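Local coordinates for SusD superfamily protein (Bacteroides thetaiotaomicron, PDB 3MCX), which is of unknown function but, as a SusD-family protein of the outer membrane, probably binds glycans for uptake through a partner transporter, at residues K66-Y71 / P277-N282; N290-E295 / T322-A327; Q103-G108 / N119-E124; L126-L131 / G197-W202; R138-P143 / P460-E465. All coordinates share one frame; numbering follows the deposited sequence. Where two conformers were deposited one is given.

Contact 1 (K66-Y71 / P277-N282); sequences KRVSPY and PMVYAN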
# COMPACT_ATOMS: atom_id res chain seq x y z
N LYS A 66 -4.81 -20.01 0.74
CA LYS A 66 -3.35 -20.01 0.89
C LYS A 66 -2.79 -18.74 0.26
O LYS A 66 -3.51 -17.98 -0.40
CB LYS A 66 -2.76 -21.30 0.31
CG LYS A 66 -3.20 -22.58 1.05
CD LYS A 66 -2.51 -22.77 2.41
CE LYS A 66 -3.02 -23.97 3.20
NZ LYS A 66 -4.26 -23.59 3.93
N ARG A 67 -1.52 -18.48 0.48
CA ARG A 67 -1.00 -17.14 0.25
C ARG A 67 -0.74 -16.81 -1.22
O ARG A 67 -0.28 -17.66 -2.01
CB ARG A 67 0.26 -16.87 1.07
CG ARG A 67 1.52 -17.56 0.62
CD ARG A 67 2.73 -17.25 1.58
NE ARG A 67 2.53 -17.97 2.82
CZ ARG A 67 2.95 -19.20 3.09
NH1 ARG A 67 3.79 -19.84 2.28
NH2 ARG A 67 2.56 -19.79 4.21
N VAL A 68 -1.11 -15.58 -1.55
CA VAL A 68 -0.79 -14.88 -2.80
C VAL A 68 -1.59 -15.34 -4.02
O VAL A 68 -2.25 -14.52 -4.71
CB VAL A 68 0.72 -14.88 -3.14
CG1 VAL A 68 0.96 -14.09 -4.46
CG2 VAL A 68 1.56 -14.26 -2.00
N SER A 69 -1.57 -16.62 -4.30
CA SER A 69 -2.10 -17.08 -5.57
C SER A 69 -3.59 -16.76 -5.82
O SER A 69 -3.94 -16.48 -6.96
CB SER A 69 -1.74 -18.55 -5.88
OG SER A 69 -2.31 -19.48 -4.97
N PRO A 70 -4.47 -16.84 -4.81
CA PRO A 70 -5.86 -16.50 -5.13
C PRO A 70 -6.07 -15.06 -5.54
O PRO A 70 -6.99 -14.78 -6.32
CB PRO A 70 -6.58 -16.80 -3.81
CG PRO A 70 -5.71 -17.87 -3.13
CD PRO A 70 -4.34 -17.39 -3.44
N TYR A 71 -5.26 -14.13 -5.02
CA TYR A 71 -5.26 -12.75 -5.50
C TYR A 71 -4.69 -12.66 -6.93
O TYR A 71 -5.30 -12.09 -7.85
CB TYR A 71 -4.43 -11.88 -4.60
CG TYR A 71 -4.94 -11.65 -3.20
CD1 TYR A 71 -6.28 -11.51 -2.90
CD2 TYR A 71 -4.05 -11.44 -2.18
CE1 TYR A 71 -6.70 -11.22 -1.59
CE2 TYR A 71 -4.46 -11.14 -0.86
CZ TYR A 71 -5.77 -11.02 -0.58
OH TYR A 71 -6.13 -10.75 0.71
N PRO A 277 7.79 -9.64 3.93
CA PRO A 277 9.22 -9.83 3.76
C PRO A 277 9.62 -11.31 3.65
O PRO A 277 10.46 -11.66 2.81
CB PRO A 277 9.82 -9.12 4.98
CG PRO A 277 8.85 -7.99 5.20
CD PRO A 277 7.48 -8.65 4.98
N MSE A 278 9.00 -12.20 4.43
CA MSE A 278 9.27 -13.62 4.32
C MSE A 278 8.67 -14.20 3.05
O MSE A 278 9.23 -15.12 2.46
CB MSE A 278 8.79 -14.38 5.56
CG MSE A 278 9.72 -14.23 6.73
SE MSE A 278 11.58 -14.70 6.43
CE MSE A 278 11.31 -16.45 5.74
N VAL A 279 7.53 -13.66 2.62
CA VAL A 279 6.91 -14.16 1.40
C VAL A 279 7.71 -13.75 0.15
O VAL A 279 7.68 -14.45 -0.86
CB VAL A 279 5.40 -13.81 1.37
CG1 VAL A 279 4.69 -14.36 0.08
CG2 VAL A 279 4.74 -14.37 2.65
N TYR A 280 8.50 -12.68 0.26
CA TYR A 280 9.46 -12.31 -0.79
C TYR A 280 10.82 -12.98 -0.62
O TYR A 280 11.69 -12.83 -1.47
CB TYR A 280 9.71 -10.77 -0.74
CG TYR A 280 8.70 -9.91 -1.45
CD1 TYR A 280 8.63 -9.89 -2.85
CD2 TYR A 280 7.82 -9.08 -0.74
CE1 TYR A 280 7.71 -9.09 -3.53
CE2 TYR A 280 6.89 -8.29 -1.42
CZ TYR A 280 6.84 -8.31 -2.80
OH TYR A 280 5.89 -7.55 -3.44
N ALA A 281 11.06 -13.70 0.49
CA ALA A 281 12.41 -14.07 0.87
C ALA A 281 13.07 -15.02 -0.11
O ALA A 281 12.41 -15.82 -0.78
CB ALA A 281 12.40 -14.71 2.28
N ASN A 282 14.38 -14.89 -0.15
CA ASN A 282 15.29 -15.68 -0.97
C ASN A 282 15.98 -16.63 -0.02
O ASN A 282 17.03 -16.33 0.57
CB ASN A 282 16.22 -14.72 -1.69
CG ASN A 282 17.06 -15.35 -2.76
OD1 ASN A 282 17.07 -16.57 -2.96
ND2 ASN A 282 17.78 -14.48 -3.51
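Val279, in the short helix 276-279, lays its two methyls against a pair of neighbouring side chains from the turn that leads into helix 69-72. CG2 of Val279 lies 3.7 Å from CD of Arg67, and CG1 of Val279 packs 3.8 Å from CG2 of Val68; the two valine side chains lie alongside each other, running opposite ways. Arg67 brings its methylene to this spot because CG sits between the backbone N and the carbonyl carbon (chi1 73°), and a bend at chi3 then turns the guanidinium off the valine. There NE forms a salt bridge with Glu274, while NH1 hydrogen-bonds a glycerol probably left from the crystallisation liquor. Leu291 touches both valines and helix 44-51 adds Cys51 against Val68, widening the apolar patch. Val68 is the N-cap residue of helix 69-72, and the carbonyl O of Arg67 accepts from Asn290 ND2, which ties the turn to the chain just before strand 292-293. No hydrogen bond joins the two segments, and the principle illustrated is a division of labour within one arginine: its aliphatic stem contributes to a buried hydrophobic seam, while its charge is paired with a carboxylate beyond it.

Contact 2 (N290-E295 / T322-A327); sequences NLILSE and TGLPAA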
# COMPACT_ATOMS: atom_id res chain seq x y z
N ASN A 290 6.38 -16.82 -1.65
CA ASN A 290 5.48 -16.94 -2.80
C ASN A 290 5.34 -15.69 -3.63
O ASN A 290 4.30 -15.49 -4.23
CB ASN A 290 4.11 -17.52 -2.45
CG ASN A 290 3.49 -18.24 -3.64
OD1 ASN A 290 4.23 -18.58 -4.58
ND2 ASN A 290 2.17 -18.51 -3.62
N LEU A 291 6.37 -14.85 -3.64
CA LEU A 291 6.41 -13.65 -4.46
C LEU A 291 7.74 -13.58 -5.16
O LEU A 291 8.80 -13.65 -4.51
CB LEU A 291 6.19 -12.39 -3.62
CG LEU A 291 4.79 -12.25 -3.01
CD1 LEU A 291 4.81 -11.33 -1.80
CD2 LEU A 291 3.73 -11.77 -4.02
N ILE A 292 7.70 -13.46 -6.48
CA ILE A 292 8.88 -13.25 -7.30
C ILE A 292 8.55 -12.22 -8.34
O ILE A 292 7.38 -11.97 -8.63
CB ILE A 292 9.41 -14.53 -7.94
CG1 ILE A 292 8.37 -15.23 -8.85
CG2 ILE A 292 9.94 -15.52 -6.84
CD1 ILE A 292 8.90 -16.38 -9.71
N LEU A 293 9.58 -11.62 -8.93
CA LEU A 293 9.43 -10.65 -9.99
C LEU A 293 9.14 -11.35 -11.31
O LEU A 293 9.70 -12.43 -11.59
CB LEU A 293 10.69 -9.80 -10.10
CG LEU A 293 11.07 -9.03 -8.82
CD1 LEU A 293 12.49 -8.42 -8.88
CD2 LEU A 293 10.02 -7.93 -8.53
N SER A 294 8.28 -10.73 -12.12
CA SER A 294 7.95 -11.25 -13.44
C SER A 294 8.96 -10.81 -14.50
O SER A 294 9.76 -9.88 -14.30
CB SER A 294 6.58 -10.76 -13.85
OG SER A 294 6.64 -9.38 -14.11
N GLU A 295 8.90 -11.46 -15.63
CA GLU A 295 9.70 -11.03 -16.76
C GLU A 295 9.25 -9.65 -17.26
O GLU A 295 10.05 -8.87 -17.79
CB GLU A 295 9.65 -12.03 -17.90
CG GLU A 295 10.74 -11.83 -18.92
CD GLU A 295 10.55 -12.70 -20.13
OE1 GLU A 295 9.36 -12.89 -20.52
OE2 GLU A 295 11.59 -13.16 -20.72
N THR A 322 14.79 -25.83 -8.32
CA THR A 322 13.66 -26.43 -9.03
C THR A 322 12.31 -25.95 -8.50
O THR A 322 11.28 -26.32 -9.08
CB THR A 322 13.69 -27.95 -8.99
OG1 THR A 322 13.62 -28.35 -7.62
CG2 THR A 322 14.97 -28.46 -9.65
N GLY A 323 12.32 -25.09 -7.47
CA GLY A 323 11.12 -24.44 -6.91
C GLY A 323 10.68 -23.20 -7.68
O GLY A 323 9.64 -22.59 -7.38
N LEU A 324 11.45 -22.84 -8.71
CA LEU A 324 11.08 -21.73 -9.59
C LEU A 324 10.52 -22.29 -10.89
O LEU A 324 10.90 -23.35 -11.33
CB LEU A 324 12.31 -20.87 -9.92
CG LEU A 324 12.80 -19.95 -8.82
CD1 LEU A 324 14.18 -19.39 -9.20
CD2 LEU A 324 11.84 -18.82 -8.56
N PRO A 325 9.67 -21.50 -11.56
CA PRO A 325 9.37 -21.86 -12.94
C PRO A 325 10.67 -22.04 -13.73
O PRO A 325 11.60 -21.25 -13.52
CB PRO A 325 8.60 -20.63 -13.43
CG PRO A 325 7.96 -20.09 -12.23
CD PRO A 325 8.97 -20.30 -11.11
N ALA A 326 10.76 -23.03 -14.60
CA ALA A 326 12.01 -23.34 -15.32
C ALA A 326 12.60 -22.10 -16.00
O ALA A 326 13.79 -21.85 -15.91
CB ALA A 326 11.80 -24.47 -16.37
N ALA A 327 11.77 -21.28 -16.65
CA ALA A 327 12.29 -20.10 -17.35
C ALA A 327 12.88 -19.03 -16.42
O ALA A 327 13.69 -18.19 -16.86
CB ALA A 327 11.19 -19.47 -18.25
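A two-stranded antiparallel ribbon, 56-57 with 292-293, meets the loop that joins strands 313-314 and 334-335, and the meeting is made by Ile292 of the ribbon with Leu324 and Pro325 of the loop. Both Ile292 and Leu324 reach inward: the terminal CD1 of Ile292 comes 4.0 Å from CD2 of Leu324 and 4.2 Å from CD of Pro325. The branch methyl of the isoleucine is also used, since CG2 of Ile292 lies 4.2 Å from that same CD2 of Leu324, so one leucine methyl is met by both arms of the isoleucine. CG1 of Ile292 is flanked by both backbone branches (chi1 59°), and the trans chi2 of 170° sends CD1 out to the loop. Against Pro325 the isoleucine methyl comes end-on to the CD corner of the ring.

The backbone of Ile292 is hydrogen-bonded to Gln57, which holds it in the ribbon, while Leu293 is hydrogen-bonded through its backbone to Val333, at the far end of the same loop, just before strand 334-335. This loop also supplies the zinc ligands Glu315, Glu319 and His330, and the side chain of Leu324 is about 8 Å from the bound zinc ion at its nearest atom. Gly323 O accepts from Arg59 NH1, a polar tie between the loop and the residues that follow strand 56-57.

Contact 3 (Q103-G108 / N119-E124); sequences QKIESG and NRIKSE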
# COMPACT_ATOMS: atom_id res chain seq x y z
N GLN A 103 -14.06 8.26 20.84
CA GLN A 103 -15.20 8.50 21.71
C GLN A 103 -14.82 8.70 23.19
O GLN A 103 -15.36 9.54 23.87
CB GLN A 103 -16.26 7.40 21.58
CG GLN A 103 -17.50 7.61 22.50
CD GLN A 103 -18.29 8.92 22.29
OE1 GLN A 103 -18.25 9.49 21.17
NE2 GLN A 103 -19.00 9.36 23.33
N LYS A 104 -13.86 7.89 23.67
CA LYS A 104 -13.38 8.04 25.03
C LYS A 104 -12.79 9.45 25.25
O LYS A 104 -13.05 10.09 26.25
CB LYS A 104 -12.34 6.94 25.35
CG LYS A 104 -11.90 6.85 26.78
CD LYS A 104 -13.07 6.50 27.72
CE LYS A 104 -12.62 6.43 29.19
NZ LYS A 104 -13.76 6.41 30.15
N ILE A 105 -11.98 9.89 24.29
CA ILE A 105 -11.41 11.27 24.37
C ILE A 105 -12.53 12.34 24.37
O ILE A 105 -12.54 13.23 25.17
CB ILE A 105 -10.36 11.51 23.24
CG1 ILE A 105 -9.12 10.61 23.42
CG2 ILE A 105 -9.98 13.01 23.18
CD1 ILE A 105 -8.21 10.58 22.22
N GLU A 106 -13.44 12.20 23.41
CA GLU A 106 -14.50 13.21 23.27
C GLU A 106 -15.52 13.22 24.38
O GLU A 106 -16.13 14.24 24.64
CB GLU A 106 -15.19 13.04 21.92
CG GLU A 106 -14.29 13.33 20.77
CD GLU A 106 -14.97 13.32 19.41
OE1 GLU A 106 -15.73 12.41 19.05
OE2 GLU A 106 -14.64 14.24 18.62
N SER A 107 -15.67 12.12 25.09
CA SER A 107 -16.64 12.02 26.16
C SER A 107 -16.16 12.72 27.45
O SER A 107 -16.92 12.85 28.40
CB SER A 107 -16.93 10.54 26.46
OG SER A 107 -15.82 9.99 27.14
N GLY A 108 -14.89 13.15 27.47
CA GLY A 108 -14.35 13.90 28.60
C GLY A 108 -14.00 13.08 29.82
O GLY A 108 -13.65 13.64 30.86
N ASN A 119 -5.61 15.82 21.83
CA ASN A 119 -5.95 16.11 20.46
C ASN A 119 -5.01 15.45 19.45
O ASN A 119 -5.42 15.03 18.37
CB ASN A 119 -5.96 17.61 20.23
CG ASN A 119 -6.77 17.98 19.05
OD1 ASN A 119 -7.91 17.53 18.92
ND2 ASN A 119 -6.21 18.80 18.17
N ARG A 120 -3.74 15.31 19.82
CA ARG A 120 -2.81 14.60 18.95
C ARG A 120 -3.18 13.13 18.82
O ARG A 120 -3.23 12.57 17.74
CB ARG A 120 -1.37 14.73 19.53
CG ARG A 120 -0.38 13.96 18.70
CD ARG A 120 1.02 13.85 19.30
NE ARG A 120 1.01 13.28 20.64
CZ ARG A 120 0.91 11.98 20.93
NH1 ARG A 120 0.76 11.06 19.98
NH2 ARG A 120 0.92 11.61 22.22
N ILE A 121 -3.44 12.50 19.97
CA ILE A 121 -3.86 11.10 19.98
C ILE A 121 -5.14 10.92 19.17
O ILE A 121 -5.23 10.03 18.37
CB ILE A 121 -4.03 10.60 21.41
CG1 ILE A 121 -2.66 10.54 22.09
CG2 ILE A 121 -4.74 9.22 21.43
CD1 ILE A 121 -2.73 10.38 23.60
N LYS A 122 -6.10 11.83 19.38
CA LYS A 122 -7.35 11.77 18.59
C LYS A 122 -7.08 11.91 17.10
O LYS A 122 -7.67 11.18 16.28
CB LYS A 122 -8.26 12.89 19.05
CG LYS A 122 -9.59 13.02 18.31
CD LYS A 122 -10.34 14.26 18.80
CE LYS A 122 -11.50 14.56 17.93
NZ LYS A 122 -12.10 15.87 18.34
N SER A 123 -6.20 12.83 16.74
CA SER A 123 -5.90 13.07 15.34
C SER A 123 -5.21 11.89 14.66
O SER A 123 -5.51 11.55 13.52
CB SER A 123 -5.03 14.31 15.20
OG SER A 123 -5.78 15.45 15.61
N GLU A 124 -4.25 11.28 15.35
CA GLU A 124 -3.64 10.07 14.84
C GLU A 124 -4.66 8.93 14.66
O GLU A 124 -4.64 8.23 13.66
CB GLU A 124 -2.49 9.65 15.75
CG GLU A 124 -1.32 10.64 15.71
CD GLU A 124 -0.14 10.24 16.56
OE1 GLU A 124 0.17 9.02 16.60
OE2 GLU A 124 0.49 11.14 17.16
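Lys122 of helix 115-140 runs along the seam with helix 81-106, meeting Ile105 at its root and Glu106 at its tip. At the start, CB of Lys122 packs 3.9 Å from CD1 of Ile105, a methyl that also lies 3.8 Å from the backbone N of Lys122. From there the chain is extended at every bond, with CG anti to the backbone N (chi1 178°), and this straight course carries CE to 3.2 Å from OE2 of Glu106. NZ completes the reach with a salt bridge of 3.0 Å to OE2 of Glu106, arriving on the anti side of that oxygen, 23° out of the carboxylate plane. The side chains of Lys122 and Glu106 cross at about a right angle. Beside this bridge, CD1 of Ile105 touches CG2 of Ile121 at 3.8 Å, those side chains also crossing nearly perpendicularly. Ile121 packs in turn on Leu21, Gln25 and Leu28 of helix 21-36.

Replacing Lys122 by a leucine would probably leave the carboxylate of Glu106 without its positive mate across the seam. Helices 81-106 and 115-140 are consecutive, joined by a short connection as in a helical hairpin, and near that turn they share an inner hydrophobic contact rimmed by an ion pair. Because Glu106 is exposed, the bridge is likely to be softened by water, while Ile105, packed on Ile121 and on the aliphatic root of Lys122, supplies the apolar part.

Contact 4 (L126-L131 / G197-W202); sequences LVMRGL and GYINYW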
# COMPACT_ATOMS: atom_id res chain seq x y z
N LEU A 126 -7.81 9.37 14.05
CA LEU A 126 -8.61 9.78 12.90
C LEU A 126 -7.95 9.43 11.60
O LEU A 126 -8.59 8.91 10.69
CB LEU A 126 -8.92 11.29 12.95
CG LEU A 126 -10.12 11.74 13.82
CD1 LEU A 126 -10.09 13.27 13.99
CD2 LEU A 126 -11.47 11.23 13.19
N VAL A 127 -6.64 9.66 11.50
CA VAL A 127 -5.93 9.30 10.28
C VAL A 127 -5.96 7.78 10.08
O VAL A 127 -6.22 7.28 8.99
CB VAL A 127 -4.47 9.82 10.18
CG1 VAL A 127 -3.88 9.42 8.80
CG2 VAL A 127 -4.41 11.29 10.31
N MSE A 128 -5.73 7.03 11.16
CA MSE A 128 -5.81 5.58 11.06
C MSE A 128 -7.22 5.11 10.68
O MSE A 128 -7.37 4.15 9.94
CB MSE A 128 -5.36 4.93 12.36
CG MSE A 128 -5.29 3.43 12.30
SE MSE A 128 -4.16 2.68 10.90
CE MSE A 128 -2.81 4.09 10.77
N ARG A 129 -8.25 5.76 11.19
CA ARG A 129 -9.63 5.40 10.79
C ARG A 129 -9.85 5.64 9.30
O ARG A 129 -10.43 4.81 8.59
CB ARG A 129 -10.66 6.18 11.59
CG ARG A 129 -12.07 5.59 11.51
CD ARG A 129 -13.06 6.28 12.38
NE ARG A 129 -13.37 7.64 11.95
CZ ARG A 129 -14.12 8.47 12.64
NH1 ARG A 129 -14.63 8.10 13.79
NH2 ARG A 129 -14.40 9.70 12.18
N GLY A 130 -9.41 6.78 8.82
CA GLY A 130 -9.54 7.10 7.41
C GLY A 130 -8.74 6.20 6.51
O GLY A 130 -9.23 5.68 5.49
N LEU A 131 -7.49 5.94 6.92
CA LEU A 131 -6.63 5.03 6.15
C LEU A 131 -7.24 3.62 6.08
O LEU A 131 -7.23 2.98 5.03
CB LEU A 131 -5.26 4.98 6.81
CG LEU A 131 -4.19 4.13 6.16
CD1 LEU A 131 -4.03 4.50 4.69
CD2 LEU A 131 -2.86 4.31 6.95
N GLY A 197 7.44 5.83 13.63
CA GLY A 197 6.55 4.79 14.10
C GLY A 197 5.10 5.20 14.13
O GLY A 197 4.24 4.36 14.37
N TYR A 198 4.84 6.49 13.89
CA TYR A 198 3.53 7.12 14.12
C TYR A 198 3.22 8.11 13.01
O TYR A 198 4.10 8.51 12.27
CB TYR A 198 3.55 7.89 15.42
CG TYR A 198 3.96 7.08 16.60
CD1 TYR A 198 3.15 6.06 17.06
CD2 TYR A 198 5.16 7.31 17.25
CE1 TYR A 198 3.49 5.31 18.16
CE2 TYR A 198 5.52 6.55 18.35
CZ TYR A 198 4.68 5.55 18.79
OH TYR A 198 5.02 4.79 19.88
N ILE A 199 1.96 8.53 12.93
CA ILE A 199 1.50 9.46 11.90
C ILE A 199 1.66 10.90 12.33
O ILE A 199 1.18 11.29 13.39
CB ILE A 199 0.01 9.20 11.59
CG1 ILE A 199 -0.13 7.82 10.96
CG2 ILE A 199 -0.55 10.28 10.67
CD1 ILE A 199 -1.56 7.27 10.99
N ASN A 200 2.37 11.70 11.51
CA ASN A 200 2.45 13.14 11.67
C ASN A 200 1.77 13.88 10.51
O ASN A 200 1.17 13.24 9.63
CB ASN A 200 3.91 13.58 11.88
CG ASN A 200 4.76 13.48 10.60
OD1 ASN A 200 4.26 13.08 9.54
ND2 ASN A 200 6.05 13.84 10.72
N TYR A 201 1.86 15.21 10.52
CA TYR A 201 1.20 16.04 9.51
C TYR A 201 1.66 15.65 8.10
O TYR A 201 0.83 15.57 7.18
CB TYR A 201 1.47 17.53 9.81
CG TYR A 201 0.96 18.47 8.75
CD1 TYR A 201 1.75 18.83 7.67
CD2 TYR A 201 -0.33 19.00 8.83
CE1 TYR A 201 1.27 19.71 6.70
CE2 TYR A 201 -0.81 19.88 7.88
CZ TYR A 201 -0.02 20.21 6.82
OH TYR A 201 -0.52 21.06 5.89
N TRP A 202 2.97 15.46 7.95
CA TRP A 202 3.57 15.16 6.64
C TRP A 202 3.07 13.82 6.10
O TRP A 202 2.74 13.73 4.92
CB TRP A 202 5.11 15.25 6.72
CG TRP A 202 5.49 16.53 7.35
CD1 TRP A 202 6.00 16.71 8.61
CD2 TRP A 202 5.27 17.84 6.82
NE1 TRP A 202 6.15 18.03 8.86
CE2 TRP A 202 5.68 18.76 7.80
CE3 TRP A 202 4.75 18.32 5.61
CZ2 TRP A 202 5.61 20.15 7.61
CZ3 TRP A 202 4.69 19.69 5.42
CH2 TRP A 202 5.10 20.59 6.42
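Ile199 points into the side of helix 115-140 and is received by two neighbouring residues, Val127 and Met128, at different angles. Toward Val127 the approach is oblique and broad: CD1 of Ile199 lies 3.8 Å from CG1 of Val127, and CG2 of Ile199 lies 3.9 Å from that same CG1. The CB of Val127 joins in, 4.0 Å from each of those two isoleucine methyls, so that the valine presents its branch point as well as its tips. Met128, a selenomethionine here, comes across at about a right angle. Its CG starts anti to the backbone N (chi1 -175°), and bends at chi2 and chi3 swing CE round to CD1 of Ile199. The separation of 3.4 Å between CE of Met128 and CD1 of Ile199 is tighter than ordinary carbon contact, but Met128 was modelled in two conformers and the closeness is doubtful.

Ile199 belongs to the short run that precedes helix 201-214, one residue before the N-cap Asn200, whose OD1 accepts from the backbone N of Ala203. The long helix 115-140 is thus joined to the start of a later helix in the predominantly helical part of a SusD-type fold. An alanine in place of Ile199 would remove both reaching methyls and is likely to open a gap beside Val127. Around the same spot, Met128 also rests on Ile31 and Ala35 of helix 21-36, Val127 meets Ala186 of helix 172-186, and the backbone N of Ile199 donates to Tyr32 OH.

Contact 5 (R138-P143 / P460-E465); sequences RLFGMP and PIPQSE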
# COMPACT_ATOMS: atom_id res chain seq x y z
N ARG A 138 -10.76 0.16 -1.31
CA ARG A 138 -10.03 -0.09 -2.53
C ARG A 138 -9.88 -1.59 -2.79
O ARG A 138 -9.73 -1.95 -3.95
CB ARG A 138 -8.69 0.67 -2.51
CG ARG A 138 -7.70 0.14 -1.59
CD ARG A 138 -6.61 1.18 -1.23
NE ARG A 138 -5.99 1.93 -2.31
CZ ARG A 138 -4.67 2.25 -2.40
NH1 ARG A 138 -3.78 1.78 -1.53
NH2 ARG A 138 -4.25 3.05 -3.33
N LEU A 139 -10.00 -2.45 -1.77
CA LEU A 139 -10.01 -3.91 -1.98
C LEU A 139 -11.38 -4.40 -2.40
O LEU A 139 -11.48 -5.25 -3.29
CB LEU A 139 -9.60 -4.66 -0.71
CG LEU A 139 -8.13 -5.10 -0.71
CD1 LEU A 139 -7.14 -3.91 -0.70
CD2 LEU A 139 -7.89 -6.07 0.47
N PHE A 140 -12.44 -3.92 -1.74
CA PHE A 140 -13.75 -4.53 -1.84
C PHE A 140 -14.74 -3.75 -2.71
O PHE A 140 -15.91 -4.14 -2.85
CB PHE A 140 -14.31 -4.75 -0.42
CG PHE A 140 -13.52 -5.78 0.36
CD1 PHE A 140 -13.76 -7.12 0.14
CD2 PHE A 140 -12.52 -5.41 1.25
CE1 PHE A 140 -13.03 -8.12 0.82
CE2 PHE A 140 -11.77 -6.39 1.94
CZ PHE A 140 -12.04 -7.74 1.70
N GLY A 141 -14.25 -2.65 -3.33
CA GLY A 141 -15.07 -1.77 -4.17
C GLY A 141 -14.37 -1.54 -5.50
O GLY A 141 -13.14 -1.51 -5.57
N MSE A 142 -15.16 -1.36 -6.55
CA MSE A 142 -14.60 -1.01 -7.85
C MSE A 142 -13.94 0.37 -7.76
O MSE A 142 -14.33 1.20 -6.95
CB MSE A 142 -15.69 -0.99 -8.92
CG MSE A 142 -16.30 -2.36 -9.20
SE MSE A 142 -15.12 -3.70 -9.90
CE MSE A 142 -14.72 -2.96 -11.66
N PRO A 143 -12.95 0.63 -8.62
CA PRO A 143 -12.22 1.88 -8.54
C PRO A 143 -13.12 3.11 -8.68
O PRO A 143 -13.99 3.18 -9.54
CB PRO A 143 -11.23 1.81 -9.71
CG PRO A 143 -11.18 0.42 -10.09
CD PRO A 143 -12.41 -0.26 -9.66
N PRO A 460 -14.50 -10.32 -3.28
CA PRO A 460 -15.77 -10.67 -2.68
C PRO A 460 -15.85 -10.25 -1.21
O PRO A 460 -14.89 -10.38 -0.49
CB PRO A 460 -15.84 -12.20 -2.81
CG PRO A 460 -14.42 -12.58 -2.85
CD PRO A 460 -13.65 -11.49 -3.51
N ILE A 461 -17.01 -9.75 -0.84
CA ILE A 461 -17.34 -9.49 0.55
C ILE A 461 -17.31 -10.87 1.26
O ILE A 461 -17.76 -11.84 0.71
CB ILE A 461 -18.75 -8.89 0.65
CG1 ILE A 461 -18.89 -7.58 -0.18
CG2 ILE A 461 -19.20 -8.68 2.14
CD1 ILE A 461 -17.92 -6.48 0.16
N PRO A 462 -16.77 -10.93 2.49
CA PRO A 462 -16.71 -12.22 3.16
C PRO A 462 -18.06 -12.88 3.25
O PRO A 462 -19.08 -12.25 3.57
CB PRO A 462 -16.18 -11.87 4.57
CG PRO A 462 -15.47 -10.59 4.42
CD PRO A 462 -16.08 -9.86 3.23
N GLN A 463 -18.10 -14.20 3.04
CA GLN A 463 -19.32 -14.93 3.13
C GLN A 463 -19.95 -14.83 4.53
O GLN A 463 -21.16 -14.87 4.66
CB GLN A 463 -19.16 -16.43 2.77
CG GLN A 463 -20.42 -17.17 2.58
CD GLN A 463 -21.25 -16.67 1.42
OE1 GLN A 463 -20.66 -16.27 0.40
NE2 GLN A 463 -22.57 -16.71 1.54
N SER A 464 -19.09 -14.68 5.54
CA SER A 464 -19.56 -14.49 6.92
C SER A 464 -20.51 -13.30 6.98
O SER A 464 -21.55 -13.37 7.64
CB SER A 464 -18.36 -14.26 7.84
OG SER A 464 -17.48 -13.30 7.35
N GLU A 465 -20.15 -12.21 6.31
CA GLU A 465 -21.05 -11.04 6.25
C GLU A 465 -22.33 -11.27 5.50
O GLU A 465 -23.41 -10.85 5.91
CB GLU A 465 -20.32 -9.82 5.66
CG GLU A 465 -19.18 -9.34 6.47
CD GLU A 465 -19.58 -8.62 7.76
OE1 GLU A 465 -20.72 -8.15 7.95
OE2 GLU A 465 -18.71 -8.60 8.62
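Phe140, the last residue of helix 115-140, meets the proline-rich run Pro460 to Pro462 in two ways. The first is polar in character: the ring turns its edge to a carbonyl, with CE1 of Phe140 3.2 Å and CD1 of Phe140 3.5 Å from O of Pro460. That oxygen lies near the plane of the ring, where the weakly positive ring hydrogens are directed. With CG swung beside its own backbone N (chi1 -67°), Phe140 turns its CD1-CE1 edge to this carbonyl. The second kind is apolar contact. CB of Phe140 packs 4.0 Å from CD1 of Ile461, and CE1 of Phe140 lies 4.3 Å from CD of Pro462, both approaching obliquely to the ring.

Further partners fix the setting: Trp88 of helix 81-106 meets Phe140 edge-to-face and touches Ile461 and Pro462, while the backbone of Leu139 is hydrogen-bonded to Leu459. Pro462 is the N-cap residue of helix 463-468, so the contact joins the end of one helix to the lead-in of another near the C-terminus. The chemistry suggests that a carbonyl oxygen facing a ring edge gains a modest electrostatic attraction, supplementing a union that otherwise rests on buried hydrophobic surface.

The five contacts fall into groups. Contacts 3, 4 and 5 follow one another along helix 115-140: contacts 3 and 4 have centres about 13 Å apart and touch through Glu124, whereas contact 5 at the helix end is about 24 Å from the centre of contact 4. Contacts 1 and 2 form a second group, centres about 12 Å apart, joined where Asn290 meets both Arg67 and Val279; contact 2 alone lies near a bound zinc ion. Contacts 2 and 3 are about 48 Å apart between centres. In sequence, contact 1 encloses contacts 3 and 4, while contact 5 crosses contacts 1 and 4 and encloses contact 2, so early and late parts of the chain interlock in one fold.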